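ATP-dependent helicase FUN30 (Saccharomyces cerevisiae S288c, PDB 5GN1) remodels nucleosomes as an ATP-driven SNF2-family helicase in DNA end resection and heterochromatin organization, this chain being the C-terminal part of its ATPase domain. Local coordinates at residues Lys191-Leu194 and Lys195-Val199; Leu215-Leu218 and Glu219-Ser223. All blocks are in the same frame, centred on the assembly; numbering follows the deposited sequence.

Overall arrangement
Contacts 1 and 2 are local stretches of about two and a half turns in two successive helices, 185-200 and 212-224, joined through strand 205-209 of the parallel sheet. Their centres lie about 15 Å apart. Contact 1 is partly buried: leucines and isoleucines face the sheet, while three lysines stand at the surface. Contact 2 is the more buried, its centre about 11 Å from that of the chain, against about 20 Å for contact 1. Its charges are acidic and both pair with Arg-231, whereas Lys-195 of contact 1 pairs with Asp-200. The two helices meet directly, Leu-194 CD1 lying 3.7 Å from Leu-222 CD2. Both also lean on strand 256-260.

Contact 1 of 2, residues Lys191-Leu194 and Lys195-Val199; sequences KKLL and KTIIV
Helix 185-200 packs on the parallel sheet of the second RecA-like lobe of this SNF2-family ATPase, and residues 191-199 are its C-terminal half. Four i to i+4 backbone hydrogen bonds link the two segments. Lys-195 N bonds to Lys-191 O at 3.1 Å, and Thr-196 N to Lys-192 O at 3.2 Å. Ile-197 N reaches Leu-193 O at 3.0 Å. Ile-198 N makes the shortest of the four, 2.8 Å to Leu-194 O.

The apolar side is built from two i, i+4 pairs. Leu-193 CG lies 4.0 Å from Ile-197 CD1, and these two side chains cross at a slant. Leu-193 CG is trans to its backbone N (chi1 -170°), while Ile-197 sets CG1 beside its own N (chi1 -68°). That choice leads the isoleucine branch back along the helix, and CG1 passes 3.4 Å from Leu-193 O. Ile-198 has the same first torsion, but here the leucine partner is touched at CB. Its CG1 is 3.4 Å from Leu-194 O, and its CD1 is 4.2 Å from Leu-194 CB.

Lys-195 runs outward, bends at its last torsion and forms a salt bridge with Asp-200 at the end of the helix. Lys-191 and Lys-192 are solvent-exposed.

Near the helix end, the backbone of Ile-197 is hydrogen-bonded to Glu-203. Leu-194 is buried and touches Val-205, Ile-256 and Ile-277 on three strands. Leu-193 also meets Ile-277 of strand 275-278, Ile-197 packs on Val-205 of strand 205-209, and Ile-198 covers Ile-256 of strand 256-260.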
# COMPACT_ATOMS: atom_id res chain seq x y z
N LYS A 191 -10.21 1.14 10.62
CA LYS A 191 -11.63 1.39 10.82
C LYS A 191 -11.92 1.75 12.27
O LYS A 191 -12.72 2.66 12.55
CB LYS A 191 -12.39 0.14 10.37
CG LYS A 191 -13.80 -0.06 10.82
CD LYS A 191 -14.21 -1.49 10.42
CE LYS A 191 -15.57 -1.88 10.98
NZ LYS A 191 -16.66 -1.09 10.35
N LYS A 192 -11.22 1.11 13.20
CA LYS A 192 -11.35 1.46 14.61
C LYS A 192 -10.82 2.86 14.88
O LYS A 192 -11.51 3.69 15.50
CB LYS A 192 -10.61 0.42 15.46
CG LYS A 192 -10.59 0.73 16.94
CD LYS A 192 -9.96 -0.39 17.75
CE LYS A 192 -9.88 -0.02 19.23
NZ LYS A 192 -9.33 -1.14 20.04
N LEU A 193 -9.63 3.17 14.38
CA LEU A 193 -9.05 4.49 14.60
C LEU A 193 -9.88 5.59 13.95
O LEU A 193 -10.07 6.66 14.54
CB LEU A 193 -7.61 4.51 14.10
CG LEU A 193 -6.83 5.76 14.49
CD1 LEU A 193 -6.92 6.02 16.00
CD2 LEU A 193 -5.38 5.65 14.05
N LEU A 194 -10.37 5.36 12.72
CA LEU A 194 -11.17 6.38 12.04
C LEU A 194 -12.48 6.66 12.79
O LEU A 194 -12.92 7.82 12.86
CB LEU A 194 -11.47 5.94 10.61
CG LEU A 194 -10.26 5.95 9.65
CD1 LEU A 194 -10.71 5.54 8.27
CD2 LEU A 194 -9.57 7.30 9.62
N LYS A 195 -13.11 5.63 13.36
CA LYS A 195 -14.32 5.85 14.13
C LYS A 195 -14.06 6.75 15.34
O LYS A 195 -14.84 7.67 15.63
CB LYS A 195 -14.94 4.52 14.57
CG LYS A 195 -16.34 4.72 15.13
CD LYS A 195 -16.83 3.57 15.99
CE LYS A 195 -17.95 4.04 16.93
NZ LYS A 195 -17.48 5.02 17.96
N THR A 196 -12.96 6.51 16.05
CA THR A 196 -12.59 7.39 17.16
C THR A 196 -12.41 8.83 16.69
O THR A 196 -12.98 9.76 17.28
CB THR A 196 -11.32 6.88 17.82
OG1 THR A 196 -11.55 5.58 18.38
CG2 THR A 196 -10.89 7.84 18.91
N ILE A 197 -11.62 9.03 15.63
CA ILE A 197 -11.28 10.39 15.19
C ILE A 197 -12.51 11.11 14.66
O ILE A 197 -12.76 12.28 14.99
CB ILE A 197 -10.18 10.33 14.10
CG1 ILE A 197 -8.85 9.84 14.68
CG2 ILE A 197 -10.02 11.68 13.39
CD1 ILE A 197 -7.83 9.51 13.60
N ILE A 198 -13.28 10.44 13.82
CA ILE A 198 -14.31 11.10 13.03
C ILE A 198 -15.65 11.13 13.77
O ILE A 198 -16.32 12.16 13.81
CB ILE A 198 -14.43 10.44 11.65
CG1 ILE A 198 -13.11 10.58 10.88
CG2 ILE A 198 -15.55 11.09 10.83
CD1 ILE A 198 -13.05 9.73 9.63
N VAL A 199 -16.05 10.01 14.37
CA VAL A 199 -17.34 9.97 15.05
C VAL A 199 -17.22 10.49 16.48
O VAL A 199 -17.98 11.36 16.90
CB VAL A 199 -17.91 8.54 15.01
CG1 VAL A 199 -19.34 8.52 15.55
CG2 VAL A 199 -17.89 8.00 13.60

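Contact 2 of 2, residues Leu215-Leu218 and Glu219-Ser223; sequences LDIL and EMVLS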
# COMPACT_ATOMS: atom_id res chain seq x y z
N LEU A 215 -3.42 3.49 -1.81
CA LEU A 215 -4.38 4.60 -1.91
C LEU A 215 -5.61 4.21 -2.74
O LEU A 215 -6.75 4.54 -2.38
CB LEU A 215 -3.70 5.83 -2.50
CG LEU A 215 -2.60 6.44 -1.61
CD1 LEU A 215 -1.98 7.67 -2.24
CD2 LEU A 215 -3.17 6.79 -0.22
N ASP A 216 -5.39 3.51 -3.85
CA ASP A 216 -6.51 3.02 -4.66
C ASP A 216 -7.42 2.11 -3.84
O ASP A 216 -8.65 2.20 -3.93
CB ASP A 216 -5.98 2.27 -5.89
CG ASP A 216 -5.09 3.14 -6.80
OD1 ASP A 216 -5.18 4.38 -6.74
OD2 ASP A 216 -4.31 2.57 -7.60
N ILE A 217 -6.84 1.20 -3.06
CA ILE A 217 -7.67 0.31 -2.27
C ILE A 217 -8.44 1.09 -1.22
O ILE A 217 -9.62 0.82 -0.95
CB ILE A 217 -6.82 -0.80 -1.62
CG1 ILE A 217 -6.22 -1.71 -2.68
CG2 ILE A 217 -7.68 -1.61 -0.67
CD1 ILE A 217 -5.13 -2.64 -2.14
N LEU A 218 -7.77 2.06 -0.59
CA LEU A 218 -8.40 2.83 0.47
C LEU A 218 -9.61 3.60 -0.03
O LEU A 218 -10.54 3.85 0.73
CB LEU A 218 -7.39 3.80 1.11
CG LEU A 218 -6.37 3.21 2.07
CD1 LEU A 218 -5.40 4.29 2.56
CD2 LEU A 218 -7.07 2.54 3.25
N GLU A 219 -9.62 3.98 -1.32
CA GLU A 219 -10.77 4.70 -1.83
C GLU A 219 -12.04 3.86 -1.72
O GLU A 219 -13.10 4.36 -1.34
CB GLU A 219 -10.51 5.14 -3.28
CG GLU A 219 -9.43 6.22 -3.41
CD GLU A 219 -9.41 6.83 -4.81
OE1 GLU A 219 -10.36 6.58 -5.56
OE2 GLU A 219 -8.46 7.56 -5.17
N MET A 220 -11.93 2.55 -1.98
CA MET A 220 -13.10 1.68 -1.83
C MET A 220 -13.43 1.45 -0.37
O MET A 220 -14.61 1.40 0.00
CB MET A 220 -12.89 0.36 -2.55
CG MET A 220 -12.74 0.50 -4.05
SD MET A 220 -13.10 -1.07 -4.86
CE MET A 220 -14.86 -1.18 -4.57
N VAL A 221 -12.41 1.29 0.47
CA VAL A 221 -12.61 1.15 1.92
C VAL A 221 -13.39 2.34 2.47
O VAL A 221 -14.38 2.18 3.19
CB VAL A 221 -11.26 0.98 2.64
CG1 VAL A 221 -11.41 1.06 4.17
CG2 VAL A 221 -10.57 -0.32 2.24
N LEU A 222 -12.95 3.56 2.14
CA LEU A 222 -13.57 4.74 2.74
C LEU A 222 -15.01 4.90 2.25
O LEU A 222 -15.89 5.30 3.03
CB LEU A 222 -12.73 5.99 2.45
CG LEU A 222 -11.32 5.94 3.08
CD1 LEU A 222 -10.49 7.20 2.82
CD2 LEU A 222 -11.39 5.65 4.59
N SER A 223 -15.28 4.54 0.98
CA SER A 223 -16.64 4.57 0.46
C SER A 223 -17.53 3.57 1.18
O SER A 223 -18.67 3.89 1.54
CB SER A 223 -16.63 4.30 -1.05
OG SER A 223 -17.94 4.24 -1.57
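The amide of Glu-219 donates to two carbonyls where residues 215-218 meet 219-223 in helix 212-224, a helix of the C-terminal RecA-like lobe that follows strand 205-209. The main bond goes from Glu-219 N to Leu-215 O, 3.1 Å away. A weak second one reaches Asp-216 O, an i+3 partner. Ile-217 O is the converse, one acceptor with two donors. Val-221 N meets it at 3.2 Å and nearly straight, 167°, with the donor in the carbonyl plane. Met-220 N lies 3.8 Å from Asp-216 O, its i-4 carbonyl. It instead makes a weak bond to Ile-217 O, bent to 125°. Leu-218 O takes Leu-222 N at 2.8 Å. Further on, Ser-223 N bonds to Glu-219 O.

The two carboxylates have partners outside the helix. Asp-216 OD1 and Glu-219 OE2 are 4.8 Å apart, and each forms a salt bridge with Arg-231 NH1. The shared guanidinium probably offsets the repulsion between the two like charges. Glu-219 has its CG beside the backbone N (chi1 -68°). Its CG passes over the preceding turn, 3.3 Å from Leu-215 O, and the chain then extends to the carboxylate.

The remaining side chains are largely apolar. Leu-215 and Leu-222 lie on Ile-258 of strand 256-260. Leu-218 packs on Ile-187 and Leu-190 of helix 185-200. Ile-217 and Met-220 meet Phe-158 of helix 157-166, and Val-221 touches Trp-181. Along the helix, Ile-217 CG2 approaches Val-221 CG2 at 4.3 Å. Leu-222 turns its CG beside its own N, and this CG rests 3.2 Å from Leu-218 O, the acceptor of its amide.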